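Local coordinates for protein Myo-inositol 2-dehydrogenase (Lactobacillus plantarum WCFS1, PDB 3CEA) that probably catalyses the NAD-dependent oxidation of myo-inositol at its 2-hydroxyl group, as a Rossmann-fold oxidoreductase of the GFO/IDH/MocA family, at residues P202-G207 with G339-I344; T225-L230 with T239-R244. All coordinates share one frame; numbering follows the deposited sequence.

Interaction 1. Residues P202-G207 with G339-I344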
ATOM      1  N   PRO A 202     -21.318  20.930 -15.103  1.00 45.56           N
ATOM      2  CA  PRO A 202     -22.207  19.819 -15.446  1.00 45.17           C
ATOM      3  C   PRO A 202     -23.441  20.297 -16.208  1.00 44.93           C
ATOM      4  O   PRO A 202     -24.012  21.339 -15.873  1.00 45.27           O
ATOM      5  CB  PRO A 202     -22.630  19.260 -14.081  1.00 45.07           C
ATOM      6  CG  PRO A 202     -21.697  19.858 -13.094  1.00 45.82           C
ATOM      7  CD  PRO A 202     -21.298  21.176 -13.653  1.00 45.65           C
ATOM      8  N   VAL A 203     -23.841  19.536 -17.223  1.00 44.16           N
ATOM      9  CA  VAL A 203     -25.037  19.857 -18.003  1.00 43.22           C
ATOM     10  C   VAL A 203     -26.185  18.871 -17.754  1.00 42.57           C
ATOM     11  O   VAL A 203     -27.332  19.146 -18.111  1.00 42.73           O
ATOM     12  CB  VAL A 203     -24.732  19.959 -19.523  1.00 43.19           C
ATOM     13  CG1 VAL A 203     -23.749  21.091 -19.792  1.00 43.14           C
ATOM     14  CG2 VAL A 203     -24.206  18.635 -20.074  1.00 42.84           C
ATOM     15  N   GLN A 204     -25.869  17.738 -17.131  1.00 41.76           N
ATOM     16  CA  GLN A 204     -26.840  16.668 -16.908  1.00 41.01           C
ATOM     17  C   GLN A 204     -26.472  15.849 -15.677  1.00 40.55           C
ATOM     18  O   GLN A 204     -25.298  15.579 -15.432  1.00 40.20           O
ATOM     19  CB  GLN A 204     -26.914  15.760 -18.138  1.00 41.03           C
ATOM     20  CG  GLN A 204     -28.149  14.875 -18.208  1.00 40.75           C
ATOM     21  CD  GLN A 204     -28.229  14.108 -19.511  1.00 40.83           C
ATOM     22  OE1 GLN A 204     -27.459  13.176 -19.751  1.00 39.93           O
ATOM     23  NE2 GLN A 204     -29.167  14.497 -20.362  1.00 40.75           N
ATOM     24  N   ALA A 205     -27.488  15.448 -14.916  1.00 40.52           N
ATOM     25  CA  ALA A 205     -27.284  14.693 -13.685  1.00 40.18           C
ATOM     26  C   ALA A 205     -28.236  13.513 -13.552  1.00 39.97           C
ATOM     27  O   ALA A 205     -29.436  13.621 -13.832  1.00 39.46           O
ATOM     28  CB  ALA A 205     -27.409  15.606 -12.472  1.00 40.29           C
ATOM     29  N   TYR A 206     -27.675  12.385 -13.127  1.00 40.04           N
ATOM     30  CA  TYR A 206     -28.439  11.204 -12.769  1.00 39.91           C
ATOM     31  C   TYR A 206     -28.098  10.863 -11.334  1.00 40.14           C
ATOM     32  O   TYR A 206     -26.937  10.586 -11.019  1.00 40.31           O
ATOM     33  CB  TYR A 206     -28.090  10.038 -13.688  1.00 39.66           C
ATOM     34  CG  TYR A 206     -28.830   8.742 -13.401  1.00 40.29           C
ATOM     35  CD1 TYR A 206     -30.220   8.717 -13.267  1.00 39.00           C
ATOM     36  CD2 TYR A 206     -28.138   7.535 -13.293  1.00 39.92           C
ATOM     37  CE1 TYR A 206     -30.896   7.525 -13.012  1.00 40.20           C
ATOM     38  CE2 TYR A 206     -28.804   6.339 -13.055  1.00 39.52           C
ATOM     39  CZ  TYR A 206     -30.182   6.340 -12.912  1.00 40.39           C
ATOM     40  OH  TYR A 206     -30.843   5.159 -12.666  1.00 40.11           O
ATOM     41  N   GLY A 207     -29.105  10.902 -10.469  1.00 39.95           N
ATOM     42  CA  GLY A 207     -28.915  10.618  -9.054  1.00 40.03           C
ATOM     43  C   GLY A 207     -29.738   9.440  -8.577  1.00 40.34           C
ATOM     44  O   GLY A 207     -30.869   9.242  -9.020  1.00 40.34           O
ATOM     45  N   GLY A 339     -36.856  10.354 -10.195  1.00 42.38           N
ATOM     46  CA  GLY A 339     -36.515   9.157 -10.961  1.00 42.50           C
ATOM     47  C   GLY A 339     -36.308   9.439 -12.436  1.00 42.51           C
ATOM     48  O   GLY A 339     -36.636   8.613 -13.286  1.00 42.41           O
ATOM     49  N   LYS A 340     -35.770  10.618 -12.732  1.00 42.73           N
ATOM     50  CA  LYS A 340     -35.512  11.050 -14.099  1.00 43.04           C
ATOM     51  C   LYS A 340     -34.158  11.728 -14.189  1.00 43.29           C
ATOM     52  O   LYS A 340     -33.597  12.172 -13.183  1.00 43.24           O
ATOM     53  CB  LYS A 340     -36.578  12.045 -14.574  1.00 43.04           C
ATOM     54  CG  LYS A 340     -37.979  11.491 -14.739  1.00 44.15           C
ATOM     55  CD  LYS A 340     -38.989  12.631 -14.746  1.00 45.92           C
ATOM     56  CE  LYS A 340     -40.415  12.119 -14.843  1.00 47.49           C
ATOM     57  NZ  LYS A 340     -41.395  13.215 -14.615  1.00 48.11           N
ATOM     58  N   LEU A 341     -33.648  11.809 -15.411  1.00 43.48           N
ATOM     59  CA  LEU A 341     -32.468  12.587 -15.722  1.00 43.56           C
ATOM     60  C   LEU A 341     -32.828  14.060 -15.567  1.00 43.92           C
ATOM     61  O   LEU A 341     -33.926  14.477 -15.950  1.00 44.08           O
ATOM     62  CB  LEU A 341     -32.061  12.296 -17.166  1.00 43.60           C
ATOM     63  CG  LEU A 341     -30.625  11.928 -17.527  1.00 44.37           C
ATOM     64  CD1 LEU A 341     -30.047  10.914 -16.550  1.00 43.35           C
ATOM     65  CD2 LEU A 341     -30.598  11.382 -18.945  1.00 43.36           C
ATOM     66  N   VAL A 342     -31.923  14.844 -14.989  1.00 44.36           N
ATOM     67  CA  VAL A 342     -32.135  16.287 -14.860  1.00 44.65           C
ATOM     68  C   VAL A 342     -31.075  17.052 -15.651  1.00 45.36           C
ATOM     69  O   VAL A 342     -29.876  16.848 -15.452  1.00 45.42           O
ATOM     70  CB  VAL A 342     -32.164  16.750 -13.373  1.00 44.38           C
ATOM     71  CG1 VAL A 342     -32.228  18.271 -13.270  1.00 43.91           C
ATOM     72  CG2 VAL A 342     -33.344  16.139 -12.646  1.00 43.76           C
ATOM     73  N   ASP A 343     -31.526  17.913 -16.560  1.00 46.17           N
ATOM     74  CA  ASP A 343     -30.632  18.800 -17.296  1.00 47.45           C
ATOM     75  C   ASP A 343     -30.354  20.053 -16.474  1.00 48.21           C
ATOM     76  O   ASP A 343     -31.282  20.740 -16.037  1.00 48.14           O
ATOM     77  CB  ASP A 343     -31.228  19.172 -18.659  1.00 47.52           C
ATOM     78  CG  ASP A 343     -31.261  17.998 -19.632  1.00 48.40           C
ATOM     79  OD1 ASP A 343     -30.691  16.929 -19.324  1.00 49.19           O
ATOM     80  OD2 ASP A 343     -31.858  18.148 -20.718  1.00 49.56           O
ATOM     81  N   ILE A 344     -29.073  20.338 -16.257  1.00 49.09           N
ATOM     82  CA  ILE A 344     -28.664  21.461 -15.419  1.00 50.20           C
ATOM     83  C   ILE A 344     -28.427  22.721 -16.256  1.00 51.26           C
ATOM     84  O   ILE A 344     -27.757  22.680 -17.296  1.00 51.33           O
ATOM     85  CB  ILE A 344     -27.403  21.123 -14.567  1.00 50.29           C
ATOM     86  CG1 ILE A 344     -27.593  19.798 -13.819  1.00 49.55           C
ATOM     87  CG2 ILE A 344     -27.093  22.251 -13.577  1.00 50.91           C
ATOM     88  CD1 ILE A 344     -26.356  19.300 -13.092  1.00 50.12           C
TER

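Interaction 2. Residues T225-L230 with T239-R244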
ATOM      1  N   THR A 225     -27.245   6.923   1.451  1.00 47.36           N
ATOM      2  CA  THR A 225     -26.297   6.996   0.343  1.00 47.18           C
ATOM      3  C   THR A 225     -26.891   7.743  -0.844  1.00 46.77           C
ATOM      4  O   THR A 225     -28.078   7.620  -1.139  1.00 46.87           O
ATOM      5  CB  THR A 225     -25.813   5.581  -0.088  1.00 47.42           C
ATOM      6  OG1 THR A 225     -25.102   4.971   0.996  1.00 47.57           O
ATOM      7  CG2 THR A 225     -24.876   5.644  -1.298  1.00 47.66           C
ATOM      8  N   GLY A 226     -26.053   8.531  -1.507  1.00 46.45           N
ATOM      9  CA  GLY A 226     -26.427   9.199  -2.740  1.00 45.74           C
ATOM     10  C   GLY A 226     -25.341   9.011  -3.775  1.00 45.22           C
ATOM     11  O   GLY A 226     -24.197   9.412  -3.560  1.00 45.33           O
ATOM     12  N   VAL A 227     -25.695   8.387  -4.895  1.00 44.54           N
ATOM     13  CA  VAL A 227     -24.765   8.217  -6.005  1.00 43.59           C
ATOM     14  C   VAL A 227     -25.247   9.054  -7.182  1.00 43.57           C
ATOM     15  O   VAL A 227     -26.399   8.937  -7.606  1.00 43.74           O
ATOM     16  CB  VAL A 227     -24.617   6.731  -6.429  1.00 43.44           C
ATOM     17  CG1 VAL A 227     -23.509   6.573  -7.465  1.00 42.52           C
ATOM     18  CG2 VAL A 227     -24.330   5.843  -5.220  1.00 42.39           C
ATOM     19  N   ALA A 228     -24.364   9.906  -7.695  1.00 43.29           N
ATOM     20  CA  ALA A 228     -24.678  10.743  -8.851  1.00 42.96           C
ATOM     21  C   ALA A 228     -23.676  10.553  -9.983  1.00 43.02           C
ATOM     22  O   ALA A 228     -22.474  10.456  -9.744  1.00 43.39           O
ATOM     23  CB  ALA A 228     -24.738  12.205  -8.451  1.00 42.62           C
ATOM     24  N   GLN A 229     -24.185  10.490 -11.211  1.00 42.59           N
ATOM     25  CA  GLN A 229     -23.347  10.559 -12.399  1.00 42.02           C
ATOM     26  C   GLN A 229     -23.638  11.865 -13.129  1.00 42.00           C
ATOM     27  O   GLN A 229     -24.790  12.302 -13.184  1.00 41.71           O
ATOM     28  CB  GLN A 229     -23.573   9.357 -13.315  1.00 42.13           C
ATOM     29  CG  GLN A 229     -22.538   9.231 -14.436  1.00 43.15           C
ATOM     30  CD  GLN A 229     -22.591   7.897 -15.145  1.00 44.42           C
ATOM     31  OE1 GLN A 229     -22.426   6.846 -14.525  1.00 45.95           O
ATOM     32  NE2 GLN A 229     -22.808   7.930 -16.455  1.00 44.75           N
ATOM     33  N   LEU A 230     -22.589  12.484 -13.676  1.00 41.64           N
ATOM     34  CA  LEU A 230     -22.696  13.806 -14.288  1.00 41.47           C
ATOM     35  C   LEU A 230     -22.057  13.879 -15.671  1.00 41.79           C
ATOM     36  O   LEU A 230     -20.996  13.301 -15.916  1.00 41.32           O
ATOM     37  CB  LEU A 230     -22.063  14.883 -13.391  1.00 41.39           C
ATOM     38  CG  LEU A 230     -22.406  15.028 -11.901  1.00 41.71           C
ATOM     39  CD1 LEU A 230     -21.428  15.988 -11.239  1.00 42.46           C
ATOM     40  CD2 LEU A 230     -23.838  15.498 -11.667  1.00 40.52           C
ATOM     41  N   THR A 239     -18.576  10.782 -11.201  1.00 42.01           N
ATOM     42  CA  THR A 239     -19.414  10.098 -10.226  1.00 42.36           C
ATOM     43  C   THR A 239     -19.174  10.728  -8.862  1.00 42.48           C
ATOM     44  O   THR A 239     -18.030  11.011  -8.499  1.00 42.13           O
ATOM     45  CB  THR A 239     -19.088   8.589 -10.157  1.00 42.31           C
ATOM     46  OG1 THR A 239     -19.251   8.006 -11.453  1.00 44.32           O
ATOM     47  CG2 THR A 239     -19.998   7.867  -9.166  1.00 43.16           C
ATOM     48  N   LEU A 240     -20.256  10.954  -8.121  1.00 43.02           N
ATOM     49  CA  LEU A 240     -20.176  11.430  -6.741  1.00 43.48           C
ATOM     50  C   LEU A 240     -20.886  10.450  -5.824  1.00 43.58           C
ATOM     51  O   LEU A 240     -22.008  10.023  -6.110  1.00 43.45           O
ATOM     52  CB  LEU A 240     -20.834  12.801  -6.580  1.00 43.52           C
ATOM     53  CG  LEU A 240     -20.663  13.901  -7.624  1.00 45.41           C
ATOM     54  CD1 LEU A 240     -21.799  14.898  -7.466  1.00 46.43           C
ATOM     55  CD2 LEU A 240     -19.314  14.587  -7.503  1.00 44.66           C
ATOM     56  N   ILE A 241     -20.230  10.103  -4.721  1.00 43.65           N
ATOM     57  CA  ILE A 241     -20.839   9.251  -3.712  1.00 43.99           C
ATOM     58  C   ILE A 241     -20.776   9.890  -2.327  1.00 44.44           C
ATOM     59  O   ILE A 241     -19.698  10.205  -1.817  1.00 44.76           O
ATOM     60  CB  ILE A 241     -20.217   7.837  -3.695  1.00 44.06           C
ATOM     61  CG1 ILE A 241     -20.421   7.164  -5.057  1.00 43.36           C
ATOM     62  CG2 ILE A 241     -20.810   6.998  -2.559  1.00 42.90           C
ATOM     63  CD1 ILE A 241     -20.107   5.704  -5.076  1.00 43.81           C
ATOM     64  N   GLY A 242     -21.950  10.100  -1.744  1.00 44.70           N
ATOM     65  CA  GLY A 242     -22.069  10.575  -0.377  1.00 44.82           C
ATOM     66  C   GLY A 242     -22.661   9.471   0.468  1.00 45.05           C
ATOM     67  O   GLY A 242     -23.678   8.882   0.103  1.00 45.05           O
ATOM     68  N   GLY A 243     -22.018   9.186   1.596  1.00 45.42           N
ATOM     69  CA  GLY A 243     -22.461   8.126   2.493  1.00 45.50           C
ATOM     70  C   GLY A 243     -22.239   8.472   3.949  1.00 45.63           C
ATOM     71  O   GLY A 243     -21.545   9.444   4.265  1.00 45.83           O
ATOM     72  N   ARG A 244     -22.831   7.667   4.831  1.00 45.05           N
ATOM     73  CA  ARG A 244     -22.794   7.911   6.271  1.00 44.85           C
ATOM     74  C   ARG A 244     -22.629   6.623   7.090  1.00 44.34           C
ATOM     75  O   ARG A 244     -22.864   6.626   8.300  1.00 44.44           O
ATOM     76  CB  ARG A 244     -24.073   8.636   6.721  1.00 45.27           C
ATOM     77  CG  ARG A 244     -24.509   9.780   5.819  1.00 46.40           C
ATOM     78  CD  ARG A 244     -25.172  10.875   6.615  1.00 49.78           C
ATOM     79  NE  ARG A 244     -25.339  12.096   5.829  1.00 53.42           N
ATOM     80  CZ  ARG A 244     -24.435  13.071   5.731  1.00 55.31           C
ATOM     81  NH1 ARG A 244     -23.270  12.985   6.366  1.00 56.19           N
ATOM     82  NH2 ARG A 244     -24.699  14.140   4.992  1.00 55.92           N
TER
HETATM   83  O   HOH W   1     -21.591   6.512 -12.014  1.00 40.92           O

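Interaction 1. Residues P202-G207 with G339-I344
The carbonyl O of Val342 is gripped twice from segment 202-207: Ala205 N donates a hydrogen bond of 2.8 Å to it, and Gln204 CA adds a CA-H...O contact at 3.4 Å. This is antiparallel beta pairing, by which the short strand 342-343 forms the outermost strand of the mixed sheet within this chain. Val342 N returns a nearly straight bond (177°) to Ala205 O, completing the hydrogen-bonded pair. Further along, Ile344 N reaches Val203 O at 2.8 Å from well above its carbonyl plane. Strand 202-210 also bulges here: Val203 and Gln204 both face Lys231 on the neighbouring strand, a classic beta bulge.

Gln204 and Asp343 lie side by side on one face. Gln204 CG is anti to the backbone N (chi1 -163°), where it comes 3.5 Å from Asp343 OD1. NE2 donates to the syn side of that OD1 at 3.1 Å, with the amide and carboxylate planes 21° apart. OE1, the other end of the amide, bonds Tyr206 OH of the second subunit, which ties the pair to the contact with that subunit. Leu341 brings CD2 against Gln204 CD and CD1 to 3.6 Å from Tyr206 CB, its side chain crossing the tyrosine at about a right angle. Helix 319-338 packs Ile328 on Pro202 and Ala331 on Ile344, whose CD1 sits 3.9 Å from both Pro202 CB and Ala205 CB.

Interaction 2. Residues T225-L230 with T239-R244
Thr239 CG2, anti to the backbone N, comes 3.6 Å from Ala228 O. Thr239 lies on the second strand, 237-243, of this antiparallel beta hairpin and forms a non-hydrogen-bonded pair with Gln229. Its OG1 donates to a water at 2.8 Å. That water in turn donates to Gln229 OE1, so it links the two side chains on the face that also carries Val227 and Ile241. The same OG1 has a second hydrogen bond, to Tyr155 OH.

Leu240 follows on the other face, and its backbone exchanges two 2.8 Å hydrogen bonds with Ala228. Leu240 CD1 meets two side chains of the first strand, Leu230 CD1 at 3.9 Å and Ala228 CB at 4.1 Å, the two leucines crossing at about a right angle. Ile241 swings back to the first face. It runs beside Val227, pointing the same way, and CG1 rests 4.0 Å from Val227 CG1.

Gly242 then makes a reciprocal pair of bonds with Gly226, its N donating to Gly226 O at 3.0 Å. Two glycines facing each other put no side chains over this rung. Gly242 O also receives a CA-H...O contact from Thr225, opposite Gly243, and the chain turns a corner at Arg244.

Within the sheet, strand 237-243 runs between 225-232 and 153-163. Leu240 packs on Asn187 and Ile194 of helix 182-198, and Ile241 touches Tyr159 and Ile161 of strand 153-163.

Overall arrangement
From the N terminus the chain first builds the Rossmann domain that binds NAD, then enters the mixed sheet of the C-terminal domain. Strand 202-210 is laid down before the hairpin of interaction 2, a local closure with only eight residues between its segments. Interaction 1 closes a far longer loop: after helix 319-338 the tail comes back to pair with 202-207, with 131 residues between. Interaction 2 therefore lies wholly within the span of interaction 1. Strands 202-210 and 225-232 join them side by side, through a probable hydrogen bond of 2.8 Å between Tyr206 O and Gln229 N. Both contacts also meet the second subunit.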